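Local coordinates for protein ketosynthase (Streptomyces sp. MSC090213JE08, PDB 6KXD) that probably acts as the chain length factor that pairs with a ketosynthase subunit in the highly reducing type II polyketide synthase making ishigamide, at residues T23-V28 / P247-V252; A271-A276 / V366-L371; V287-P292 / S317-M322; F335-V340 / A355-V360. All blocks are in the same frame, centred on the assembly; numbering follows the deposited sequence.

Interaction 1: residues T23-V28 / P247-V252; sequences TGWSAV and PPLAAV
Thr23 packs against Pro247 and Pro248 while Leu249 reaches Gly24 and Trp25, a small, mostly buried van der Waals contact with no hydrogen bond between segments 23-28 and 247-252, at the point where strand 250-259 comes in beside strand 20-29. The backbone spacing shows it to be local: the CA atoms of Thr23 and Pro248 are 4.5 Å apart, and the strand diverges after Trp25. On the Leu249 side a single methyl, CD1, makes the closest contacts. CD1 of Leu249 lies 3.6 Å from CD1 of Trp25, at the edge of the indole and in its plane, so the methyl abuts the pyrrole rim and does not sit over a face. The same CD1 of Leu249 is 3.8 Å from the backbone N of Gly24. In Trp25, chi1 of 63° sets CG between the backbone N and the carbonyl carbon, chi2 of -79° then turns the indole edge to the methyl, and the two side chains cross at about a right angle. At the other end, CA of Thr23 approaches O of Pro247 at 3.7 Å, and CG2 of Thr23 rests 4.1 Å from CA of Pro248. The hydroxyl of Thr23 turns elsewhere, bonding to Glu239 of strand 229-240, while Leu341 of helix 332-344 touches both Trp25 and Ala250. Leu249 and Ala250 both face Ile22 on the antiparallel neighbour, a classic beta bulge.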
loop_
_atom_site.group_PDB
_atom_site.type_symbol
_atom_site.label_atom_id
_atom_site.label_comp_id
_atom_site.label_asym_id
_atom_site.label_seq_id
_atom_site.Cartn_x
_atom_site.Cartn_y
_atom_site.Cartn_z
ATOM N N THR B 23 -11.370 -19.896 3.691
ATOM C CA THR B 23 -11.640 -21.281 3.213
ATOM C C THR B 23 -10.353 -22.006 2.884
ATOM O O THR B 23 -10.382 -23.181 2.498
ATOM C CB THR B 23 -12.591 -21.246 2.017
ATOM O OG1 THR B 23 -11.843 -20.602 0.987
ATOM C CG2 THR B 23 -13.864 -20.503 2.332
ATOM N N GLY B 24 -9.211 -21.360 3.138
ATOM C CA GLY B 24 -7.957 -21.979 2.888
ATOM C C GLY B 24 -6.824 -21.081 3.361
ATOM O O GLY B 24 -7.029 -19.888 3.499
ATOM N N TRP B 25 -5.674 -21.690 3.571
ATOM C CA TRP B 25 -4.507 -20.950 3.954
ATOM C C TRP B 25 -3.256 -21.689 3.572
ATOM O O TRP B 25 -3.252 -22.894 3.286
ATOM C CB TRP B 25 -4.517 -20.639 5.435
ATOM C CG TRP B 25 -4.481 -21.809 6.350
ATOM C CD1 TRP B 25 -5.510 -22.636 6.700
ATOM C CD2 TRP B 25 -3.322 -22.289 7.039
ATOM N NE1 TRP B 25 -5.079 -23.569 7.596
ATOM C CE2 TRP B 25 -3.742 -23.396 7.815
ATOM C CE3 TRP B 25 -1.990 -21.876 7.105
ATOM C CZ2 TRP B 25 -2.858 -24.107 8.621
ATOM C CZ3 TRP B 25 -1.112 -22.590 7.893
ATOM C CH2 TRP B 25 -1.550 -23.687 8.644
ATOM N N SER B 26 -2.181 -20.912 3.582
ATOM C CA SER B 26 -0.921 -21.387 3.271
ATOM C C SER B 26 0.093 -20.566 4.037
ATOM O O SER B 26 -0.199 -19.442 4.450
ATOM C CB SER B 26 -0.672 -21.307 1.797
ATOM O OG SER B 26 0.482 -22.077 1.487
ATOM N N ALA B 27 1.264 -21.138 4.197
ATOM C CA ALA B 27 2.327 -20.476 4.882
ATOM C C ALA B 27 3.663 -21.043 4.442
ATOM O O ALA B 27 3.827 -22.226 4.188
ATOM C CB ALA B 27 2.190 -20.604 6.373
ATOM N N VAL B 28 4.630 -20.142 4.386
ATOM C CA VAL B 28 5.981 -20.482 4.263
ATOM C C VAL B 28 6.607 -19.724 5.416
ATOM O O VAL B 28 6.398 -18.527 5.549
ATOM C CB VAL B 28 6.585 -20.036 2.918
ATOM C CG1 VAL B 28 8.067 -20.342 2.862
ATOM C CG2 VAL B 28 5.853 -20.638 1.729
ATOM N N PRO B 247 -15.286 -25.433 2.133
ATOM C CA PRO B 247 -15.824 -25.304 3.481
ATOM C C PRO B 247 -15.070 -24.206 4.235
ATOM O O PRO B 247 -13.841 -24.120 4.182
ATOM C CB PRO B 247 -15.628 -26.676 4.149
ATOM C CG PRO B 247 -14.700 -27.462 3.223
ATOM C CD PRO B 247 -14.716 -26.765 1.871
ATOM N N PRO B 248 -15.797 -23.319 4.930
ATOM C CA PRO B 248 -15.174 -22.287 5.758
ATOM C C PRO B 248 -14.418 -22.877 6.951
ATOM O O PRO B 248 -14.928 -23.761 7.664
ATOM C CB PRO B 248 -16.344 -21.376 6.168
ATOM C CG PRO B 248 -17.557 -22.263 6.039
ATOM C CD PRO B 248 -17.253 -23.169 4.862
ATOM N N LEU B 249 -13.211 -22.345 7.176
ATOM C CA LEU B 249 -12.403 -22.687 8.320
ATOM C C LEU B 249 -12.685 -21.690 9.440
ATOM O O LEU B 249 -12.553 -22.048 10.605
ATOM C CB LEU B 249 -10.912 -22.673 7.959
ATOM C CG LEU B 249 -10.527 -23.422 6.688
ATOM C CD1 LEU B 249 -9.025 -23.330 6.436
ATOM C CD2 LEU B 249 -10.961 -24.879 6.786
ATOM N N ALA B 250 -13.010 -20.437 9.080
ATOM C CA ALA B 250 -13.216 -19.418 10.046
ATOM C C ALA B 250 -13.947 -18.263 9.391
ATOM O O ALA B 250 -13.776 -17.990 8.206
ATOM C CB ALA B 250 -11.906 -18.959 10.641
ATOM N N ALA B 251 -14.767 -17.588 10.181
ATOM C CA ALA B 251 -15.478 -16.407 9.736
ATOM C C ALA B 251 -14.775 -15.212 10.352
ATOM O O ALA B 251 -14.417 -15.270 11.504
ATOM C CB ALA B 251 -16.913 -16.420 10.146
ATOM N N VAL B 252 -14.534 -14.191 9.520
ATOM C CA VAL B 252 -13.979 -12.947 9.987
ATOM C C VAL B 252 -15.130 -12.055 10.457
ATOM O O VAL B 252 -15.862 -11.497 9.657
ATOM C CB VAL B 252 -13.140 -12.245 8.903
ATOM C CG1 VAL B 252 -12.585 -10.948 9.445
ATOM C CG2 VAL B 252 -12.027 -13.126 8.357
#

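Interaction 2: residues A271-A276 / V366-L371; sequences ACARRA and VAVAVL
Cys272, Ala273 and Ala276 pack on Val366, Val368 and Val370 as a helix laid on a beta-sheet, here helix 265-280 on strand 365-373 in the layered thiolase fold. The axes of the two short segments approach to 7.6 Å and their directions differ by 28°; every second strand residue, Val366, Val368 and Val370, faces the helix. Val368 is central: its two methyls meet different helix residues, CG1 lying 3.7 Å from CB of Ala276, and CG2 3.8 Å from SG of Cys272. That second methyl also faces the backbone of Ala273, where CG2 of Val368 is 3.8 Å from N. The sulfur gets there because it stands anti to its own backbone N (chi1 -163°). CB of Cys272 itself lies 3.9 Å from CG1 of Val366. An alanine in place of Val368 would take away both methyls and would probably open a gap between the strand and Ala276, Ala273 and the Cys272 sulfur. Further out, the strand is held between neighbours: Val366 and Val368 make backbone bonds to strand 250-259, and Ala367 and Ala369 to strand 354-360. Leu310 of helix 298-310 touches Ala273 on the helix, and Arg275 packs on Asn160 of the partner ketosynthase chain. At the C-terminal end of the contact, CG2 of Val370 sits 3.7 Å from CB of Ala276, and the carbonyl O of that alanine receives a hydrogen bond from OG of Ser254.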
loop_
_atom_site.group_PDB
_atom_site.type_symbol
_atom_site.label_atom_id
_atom_site.label_comp_id
_atom_site.label_asym_id
_atom_site.label_seq_id
_atom_site.Cartn_x
_atom_site.Cartn_y
_atom_site.Cartn_z
ATOM N N ALA B 271 -8.542 -0.894 23.784
ATOM C CA ALA B 271 -9.636 -0.218 23.155
ATOM C C ALA B 271 -9.962 -0.890 21.832
ATOM O O ALA B 271 -11.106 -1.076 21.490
ATOM C CB ALA B 271 -9.341 1.247 22.945
ATOM N N CYS B 272 -8.908 -1.235 21.087
ATOM C CA CYS B 272 -9.072 -1.859 19.820
ATOM C C CYS B 272 -9.776 -3.217 19.941
ATOM O O CYS B 272 -10.708 -3.495 19.205
ATOM C CB CYS B 272 -7.703 -2.037 19.179
ATOM S SG CYS B 272 -7.861 -2.348 17.409
ATOM N N ALA B 273 -9.326 -4.038 20.895
ATOM C CA ALA B 273 -9.860 -5.384 21.125
ATOM C C ALA B 273 -11.320 -5.269 21.573
ATOM O O ALA B 273 -12.195 -5.952 21.077
ATOM C CB ALA B 273 -9.030 -6.117 22.127
ATOM N N ARG B 274 -11.592 -4.328 22.470
ATOM C CA ARG B 274 -12.981 -4.226 22.988
ATOM C C ARG B 274 -13.937 -3.825 21.874
ATOM O O ARG B 274 -15.044 -4.390 21.761
ATOM C CB ARG B 274 -13.068 -3.223 24.138
ATOM C CG ARG B 274 -12.513 -3.813 25.413
ATOM C CD ARG B 274 -12.876 -3.001 26.642
ATOM N NE ARG B 274 -12.114 -3.531 27.761
ATOM C CZ ARG B 274 -12.339 -4.690 28.382
ATOM N NH1 ARG B 274 -13.452 -5.383 28.188
ATOM N NH2 ARG B 274 -11.427 -5.151 29.218
ATOM N N ARG B 275 -13.488 -2.911 20.995
ATOM C CA ARG B 275 -14.252 -2.525 19.859
ATOM C C ARG B 275 -14.429 -3.732 18.928
ATOM O O ARG B 275 -15.520 -3.951 18.471
ATOM C CB ARG B 275 -13.626 -1.358 19.087
ATOM C CG ARG B 275 -14.547 -0.721 18.052
ATOM C CD ARG B 275 -13.988 0.595 17.501
ATOM N NE ARG B 275 -14.913 1.730 17.625
ATOM C CZ ARG B 275 -15.005 2.545 18.688
ATOM N NH1 ARG B 275 -14.234 2.369 19.750
ATOM N NH2 ARG B 275 -15.877 3.541 18.691
ATOM N N ALA B 276 -13.359 -4.486 18.664
ATOM C CA ALA B 276 -13.451 -5.634 17.766
ATOM C C ALA B 276 -14.449 -6.665 18.329
ATOM O O ALA B 276 -15.276 -7.266 17.614
ATOM C CB ALA B 276 -12.095 -6.230 17.538
ATOM N N VAL B 366 -2.294 -0.275 15.770
ATOM C CA VAL B 366 -2.777 -1.408 16.458
ATOM C C VAL B 366 -3.940 -1.999 15.648
ATOM O O VAL B 366 -4.722 -1.289 15.028
ATOM C CB VAL B 366 -3.212 -1.009 17.883
ATOM C CG1 VAL B 366 -3.864 -2.176 18.594
ATOM C CG2 VAL B 366 -2.010 -0.468 18.676
ATOM N N ALA B 367 -3.991 -3.319 15.576
ATOM C CA ALA B 367 -5.125 -3.963 14.901
ATOM C C ALA B 367 -5.490 -5.260 15.630
ATOM O O ALA B 367 -4.638 -5.986 16.195
ATOM C CB ALA B 367 -4.791 -4.185 13.457
ATOM N N VAL B 368 -6.799 -5.562 15.583
ATOM C CA VAL B 368 -7.329 -6.700 16.187
ATOM C C VAL B 368 -8.329 -7.322 15.226
ATOM O O VAL B 368 -9.095 -6.597 14.628
ATOM C CB VAL B 368 -8.003 -6.362 17.526
ATOM C CG1 VAL B 368 -8.731 -7.573 18.081
ATOM C CG2 VAL B 368 -7.010 -5.827 18.537
ATOM N N ALA B 369 -8.273 -8.651 15.099
ATOM C CA ALA B 369 -9.302 -9.361 14.378
ATOM C C ALA B 369 -9.957 -10.381 15.302
ATOM O O ALA B 369 -9.277 -11.120 16.032
ATOM C CB ALA B 369 -8.782 -10.026 13.128
ATOM N N VAL B 370 -11.279 -10.504 15.137
ATOM C CA VAL B 370 -12.074 -11.524 15.849
ATOM C C VAL B 370 -12.623 -12.512 14.819
ATOM O O VAL B 370 -13.208 -12.109 13.807
ATOM C CB VAL B 370 -13.188 -10.861 16.668
ATOM C CG1 VAL B 370 -14.070 -11.878 17.371
ATOM C CG2 VAL B 370 -12.607 -9.899 17.674
ATOM N N LEU B 371 -12.302 -13.785 15.019
ATOM C CA LEU B 371 -12.710 -14.856 14.083
ATOM C C LEU B 371 -13.647 -15.805 14.818
ATOM O O LEU B 371 -13.499 -16.009 16.012
ATOM C CB LEU B 371 -11.501 -15.661 13.654
ATOM C CG LEU B 371 -10.327 -14.844 13.100
ATOM C CD1 LEU B 371 -9.156 -15.762 12.806
ATOM C CD2 LEU B 371 -10.723 -14.098 11.857
#

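Interaction 3: residues V287-P292 / S317-M322; sequences VWAAVP and SRVPSM. With ACT (acetate ion), chain E.
Arg318, bent at chi2 (83°) and again at chi3, folds its chain back over the indole of Trp288. The stack pins the loop between helices 313-316 and 332-344 against strand 287-291, whose backbone pairs with strand 354-360. It is of the cation-pi kind: guanidinium and indole planes are 4° apart, and CZ of Arg318 lies 3.8 Å from the centroid of the Trp288 five-membered ring. CG of Arg318 lies over the six-membered ring in a CH-pi contact. Trp288 also grips the guanidinium at its edge: NE of Arg318 donates to O of Trp288 at 2.7 Å with an N-H...O angle of 163°, the acceptor lying in the guanidinium plane; a second bond from NH2 is weak. Face and edge together fix the group's rotation. NH2 of Arg318 also donates to OXT of an acetate at 3.1 Å and forms a salt bridge to a phosphate, both probably from the crystallisation liquor. CG2 of Val319 lies 3.8 Å from CG2 of Val291, with Ala289 beside it, and CG of Met322 is 3.8 Å from CG1 of Val291. One water joins the backbones, donating to O of Pro292 at 2.8 Å and accepting from N of Met322 at 2.9 Å.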
loop_
_atom_site.group_PDB
_atom_site.type_symbol
_atom_site.label_atom_id
_atom_site.label_comp_id
_atom_site.label_asym_id
_atom_site.label_seq_id
_atom_site.Cartn_x
_atom_site.Cartn_y
_atom_site.Cartn_z
ATOM N N VAL B 287 -13.762 -15.671 24.156
ATOM C CA VAL B 287 -12.534 -15.880 23.397
ATOM C C VAL B 287 -11.878 -17.169 23.846
ATOM O O VAL B 287 -11.576 -17.365 25.017
ATOM C CB VAL B 287 -11.549 -14.701 23.529
ATOM C CG1 VAL B 287 -10.260 -15.016 22.786
ATOM C CG2 VAL B 287 -12.192 -13.419 23.055
ATOM N N TRP B 288 -11.645 -18.055 22.869
ATOM C CA TRP B 288 -11.122 -19.367 23.101
ATOM C C TRP B 288 -9.633 -19.405 22.786
ATOM O O TRP B 288 -8.874 -20.160 23.416
ATOM C CB TRP B 288 -11.937 -20.364 22.264
ATOM C CG TRP B 288 -11.452 -21.782 22.246
ATOM C CD1 TRP B 288 -11.741 -22.779 23.137
ATOM C CD2 TRP B 288 -10.614 -22.369 21.242
ATOM N NE1 TRP B 288 -11.118 -23.939 22.759
ATOM C CE2 TRP B 288 -10.415 -23.717 21.609
ATOM C CE3 TRP B 288 -10.010 -21.876 20.074
ATOM C CZ2 TRP B 288 -9.645 -24.580 20.836
ATOM C CZ3 TRP B 288 -9.227 -22.728 19.328
ATOM C CH2 TRP B 288 -9.056 -24.060 19.707
ATOM N N ALA B 289 -9.226 -18.587 21.808
ATOM C CA ALA B 289 -7.814 -18.452 21.464
ATOM C C ALA B 289 -7.518 -16.982 21.199
ATOM O O ALA B 289 -8.274 -16.317 20.474
ATOM C CB ALA B 289 -7.465 -19.301 20.253
ATOM N N ALA B 290 -6.491 -16.478 21.879
ATOM C CA ALA B 290 -6.029 -15.130 21.688
ATOM C C ALA B 290 -4.538 -15.176 21.379
ATOM O O ALA B 290 -3.753 -15.732 22.136
ATOM C CB ALA B 290 -6.287 -14.303 22.914
ATOM N N VAL B 291 -4.162 -14.557 20.254
ATOM C CA VAL B 291 -2.829 -14.646 19.722
ATOM C C VAL B 291 -2.313 -13.238 19.494
ATOM O O VAL B 291 -2.644 -12.593 18.515
ATOM C CB VAL B 291 -2.761 -15.486 18.440
ATOM C CG1 VAL B 291 -1.330 -15.611 18.009
ATOM C CG2 VAL B 291 -3.380 -16.870 18.636
ATOM N N PRO B 292 -1.510 -12.735 20.457
ATOM C CA PRO B 292 -0.830 -11.453 20.334
ATOM C C PRO B 292 0.354 -11.613 19.388
ATOM O O PRO B 292 0.785 -12.727 19.183
ATOM C CB PRO B 292 -0.352 -11.132 21.766
ATOM C CG PRO B 292 -0.434 -12.424 22.521
ATOM C CD PRO B 292 -1.273 -13.407 21.731
ATOM N N SER B 317 -3.121 -19.627 26.462
ATOM C CA SER B 317 -2.369 -20.876 26.526
ATOM C C SER B 317 -2.777 -21.819 25.402
ATOM O O SER B 317 -2.289 -22.909 25.341
ATOM C CB SER B 317 -2.596 -21.586 27.825
ATOM O OG SER B 317 -3.301 -20.757 28.696
ATOM N N ARG B 318 -3.776 -21.429 24.629
ATOM C CA ARG B 318 -4.349 -22.296 23.641
ATOM C C ARG B 318 -3.399 -22.444 22.444
ATOM O O ARG B 318 -3.369 -23.460 21.806
ATOM C CB ARG B 318 -5.695 -21.722 23.191
ATOM C CG ARG B 318 -6.602 -22.757 22.552
ATOM C CD ARG B 318 -7.354 -23.536 23.603
ATOM N NE ARG B 318 -8.338 -22.671 24.205
ATOM C CZ ARG B 318 -8.991 -22.935 25.326
ATOM N NH1 ARG B 318 -8.891 -24.128 25.888
ATOM N NH2 ARG B 318 -9.746 -21.999 25.876
ATOM N N VAL B 319 -2.654 -21.392 22.130
ATOM C CA VAL B 319 -1.790 -21.373 20.979
ATOM C C VAL B 319 -0.412 -21.014 21.492
ATOM O O VAL B 319 -0.307 -20.068 22.255
ATOM C CB VAL B 319 -2.261 -20.321 19.962
ATOM C CG1 VAL B 319 -1.340 -20.225 18.757
ATOM C CG2 VAL B 319 -3.690 -20.577 19.541
ATOM N N PRO B 320 0.674 -21.684 21.047
ATOM C CA PRO B 320 2.025 -21.279 21.451
ATOM C C PRO B 320 2.379 -19.838 21.074
ATOM O O PRO B 320 1.823 -19.291 20.115
ATOM C CB PRO B 320 2.905 -22.303 20.727
ATOM C CG PRO B 320 1.999 -23.515 20.574
ATOM C CD PRO B 320 0.652 -22.910 20.232
ATOM N N SER B 321 3.291 -19.235 21.835
ATOM C CA SER B 321 3.725 -17.855 21.603
ATOM C C SER B 321 4.236 -17.746 20.165
ATOM O O SER B 321 4.893 -18.639 19.701
ATOM C CB SER B 321 4.789 -17.378 22.542
ATOM O OG SER B 321 5.125 -16.024 22.228
ATOM N N MET B 322 3.903 -16.635 19.513
ATOM C CA MET B 322 4.470 -16.250 18.219
ATOM C C MET B 322 5.965 -15.967 18.364
ATOM O O MET B 322 6.669 -16.013 17.378
ATOM C CB MET B 322 3.797 -14.999 17.653
ATOM C CG MET B 322 2.373 -15.230 17.223
ATOM S SD MET B 322 2.272 -16.472 15.910
ATOM C CE MET B 322 1.724 -17.911 16.818
HETATM C C ACT E . -11.647 -24.360 28.636
HETATM O O ACT E . -11.358 -25.022 29.652
HETATM O OXT ACT E . -11.056 -23.280 28.427
HETATM C CH3 ACT E . -12.729 -24.808 27.703
HETATM O O HOH W 1 1.837 -14.869 20.576
#

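Interaction 4: residues F335-V340 / A355-V360; sequences FQIAAV and ALVCAV
Segment 335-340 of helix 332-344, through Gln336, Ile337 and Val340, runs nearly antiparallel to strand segment 355-360, the directions 160° apart and the axes of the segments 8.6 Å apart at closest. Val340 packs tightly, its CG1 only 3.5 Å from CB of Ala355, nearer than usual carbon contact, while its CG2 lies 3.9 Å from CG1 of Val357. From Ile337, about one turn earlier in the helix, CG1 touches CG2 of Val357 at 3.8 Å with the two side chains crossing at about a right angle. Gln336 adds the polar link. Extended beyond CG, it brings NE2 2.8 Å from O of Cys358 with an N-H...O angle of 156°; the oxygen lies near the amide plane, yet the donor stands 46° above the carbonyl plane. NE2 also bonds to O of Val291, and OE1 to the hydroxyl of Ser332, so both ends of this buried amide are held. A leucine here would probably leave the carbonyls of Cys358 and Val291 without the amide donor they share. The helix also meets strand 20-29, where Ile22 touches Ile337 and Trp25 touches Ala338, a placement consistent with the central helical layer between the two sheets of the thiolase fold.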
loop_
_atom_site.group_PDB
_atom_site.type_symbol
_atom_site.label_atom_id
_atom_site.label_comp_id
_atom_site.label_asym_id
_atom_site.label_seq_id
_atom_site.Cartn_x
_atom_site.Cartn_y
_atom_site.Cartn_z
ATOM N N PHE B 335 0.654 -15.063 10.223
ATOM C CA PHE B 335 1.112 -16.215 10.982
ATOM C C PHE B 335 0.218 -16.388 12.203
ATOM O O PHE B 335 -0.153 -17.507 12.514
ATOM C CB PHE B 335 2.558 -16.096 11.384
ATOM C CG PHE B 335 3.547 -16.296 10.278
ATOM C CD1 PHE B 335 3.148 -16.807 9.054
ATOM C CD2 PHE B 335 4.869 -16.015 10.480
ATOM C CE1 PHE B 335 4.072 -17.007 8.043
ATOM C CE2 PHE B 335 5.789 -16.202 9.466
ATOM C CZ PHE B 335 5.387 -16.739 8.273
ATOM N N GLN B 336 -0.275 -15.274 12.756
ATOM C CA GLN B 336 -1.140 -15.371 13.937
ATOM C C GLN B 336 -2.486 -16.031 13.607
ATOM O O GLN B 336 -2.930 -16.938 14.328
ATOM C CB GLN B 336 -1.331 -14.001 14.571
ATOM C CG GLN B 336 -0.050 -13.533 15.210
ATOM C CD GLN B 336 -0.129 -12.061 15.482
ATOM O OE1 GLN B 336 0.607 -11.267 14.936
ATOM N NE2 GLN B 336 -1.050 -11.697 16.337
ATOM N N ILE B 337 -3.096 -15.580 12.515
ATOM C CA ILE B 337 -4.313 -16.121 12.025
ATOM C C ILE B 337 -4.070 -17.584 11.643
ATOM O O ILE B 337 -4.822 -18.436 12.026
ATOM C CB ILE B 337 -4.873 -15.284 10.874
ATOM C CG1 ILE B 337 -5.322 -13.897 11.351
ATOM C CG2 ILE B 337 -6.004 -16.049 10.231
ATOM C CD1 ILE B 337 -5.688 -12.961 10.248
ATOM N N ALA B 338 -3.008 -17.873 10.902
ATOM C CA ALA B 338 -2.659 -19.258 10.547
ATOM C C ALA B 338 -2.452 -20.141 11.787
ATOM O O ALA B 338 -2.883 -21.306 11.766
ATOM C CB ALA B 338 -1.466 -19.310 9.654
ATOM N N ALA B 339 -1.807 -19.625 12.837
ATOM C CA ALA B 339 -1.625 -20.388 14.056
ATOM C C ALA B 339 -2.994 -20.747 14.654
ATOM O O ALA B 339 -3.181 -21.856 15.140
ATOM C CB ALA B 339 -0.751 -19.657 15.027
ATOM N N VAL B 340 -3.943 -19.813 14.641
ATOM C CA VAL B 340 -5.287 -20.078 15.100
ATOM C C VAL B 340 -5.913 -21.199 14.267
ATOM O O VAL B 340 -6.494 -22.142 14.837
ATOM C CB VAL B 340 -6.181 -18.831 15.105
ATOM C CG1 VAL B 340 -7.626 -19.205 15.344
ATOM C CG2 VAL B 340 -5.725 -17.799 16.124
ATOM N N ALA B 355 -11.810 -16.652 18.173
ATOM C CA ALA B 355 -10.428 -16.360 18.280
ATOM C C ALA B 355 -10.207 -14.864 18.023
ATOM O O ALA B 355 -10.876 -14.211 17.276
ATOM C CB ALA B 355 -9.627 -17.194 17.314
ATOM N N LEU B 356 -9.208 -14.348 18.698
ATOM C CA LEU B 356 -8.816 -12.955 18.624
ATOM C C LEU B 356 -7.327 -12.924 18.284
ATOM O O LEU B 356 -6.525 -13.606 18.951
ATOM C CB LEU B 356 -9.037 -12.281 19.976
ATOM C CG LEU B 356 -8.843 -10.773 20.024
ATOM C CD1 LEU B 356 -9.742 -10.163 21.079
ATOM C CD2 LEU B 356 -7.405 -10.438 20.369
ATOM N N VAL B 357 -6.969 -12.129 17.281
ATOM C CA VAL B 357 -5.557 -11.917 16.940
ATOM C C VAL B 357 -5.298 -10.415 17.049
ATOM O O VAL B 357 -6.131 -9.634 16.729
ATOM C CB VAL B 357 -5.186 -12.473 15.556
ATOM C CG1 VAL B 357 -5.522 -13.939 15.465
ATOM C CG2 VAL B 357 -5.803 -11.707 14.418
ATOM N N CYS B 358 -4.155 -10.046 17.604
ATOM C CA CYS B 358 -3.883 -8.686 17.881
ATOM C C CYS B 358 -2.443 -8.438 17.417
ATOM O O CYS B 358 -1.564 -9.307 17.603
ATOM C CB CYS B 358 -3.990 -8.424 19.392
ATOM S SG CYS B 358 -3.604 -6.694 19.736
ATOM N N ALA B 359 -2.189 -7.269 16.844
ATOM C CA ALA B 359 -0.820 -6.886 16.537
ATOM C C ALA B 359 -0.635 -5.398 16.782
ATOM O O ALA B 359 -1.578 -4.639 16.709
ATOM C CB ALA B 359 -0.463 -7.214 15.123
ATOM N N VAL B 360 0.628 -5.065 17.082
ATOM C CA VAL B 360 1.114 -3.700 17.266
ATOM C C VAL B 360 2.376 -3.532 16.435
ATOM O O VAL B 360 3.144 -4.418 16.276
ATOM C CB VAL B 360 1.382 -3.393 18.751
ATOM C CG1 VAL B 360 0.093 -3.555 19.512
ATOM C CG2 VAL B 360 2.470 -4.284 19.354
#

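How the interactions relate
Interactions 2, 3 and 4 share neighbouring strands: 365-373, 354-360 and 287-291 lie side by side. Leu371 N is 2.7 Å from Ala355 O, joining interactions 2 and 4, and Ala289 O is 2.8 Å from Leu356 N, joining 3 and 4. The centres of interactions 3 and 4 are about 8 Å apart, and CE of Met322 touches CB of Ala339 at 3.5 Å. Interactions 2 and 3 stay about 6 Å apart at their nearest atoms. Interaction 1 reaches helix 332-344, with CE3 of Trp25 3.7 Å from CB of Ala338, and meets interaction 2 where Ala251 and Val252 pack on Leu371. Arg318 of interaction 3 carries the acetate and phosphate, both probably from crystallisation liquor.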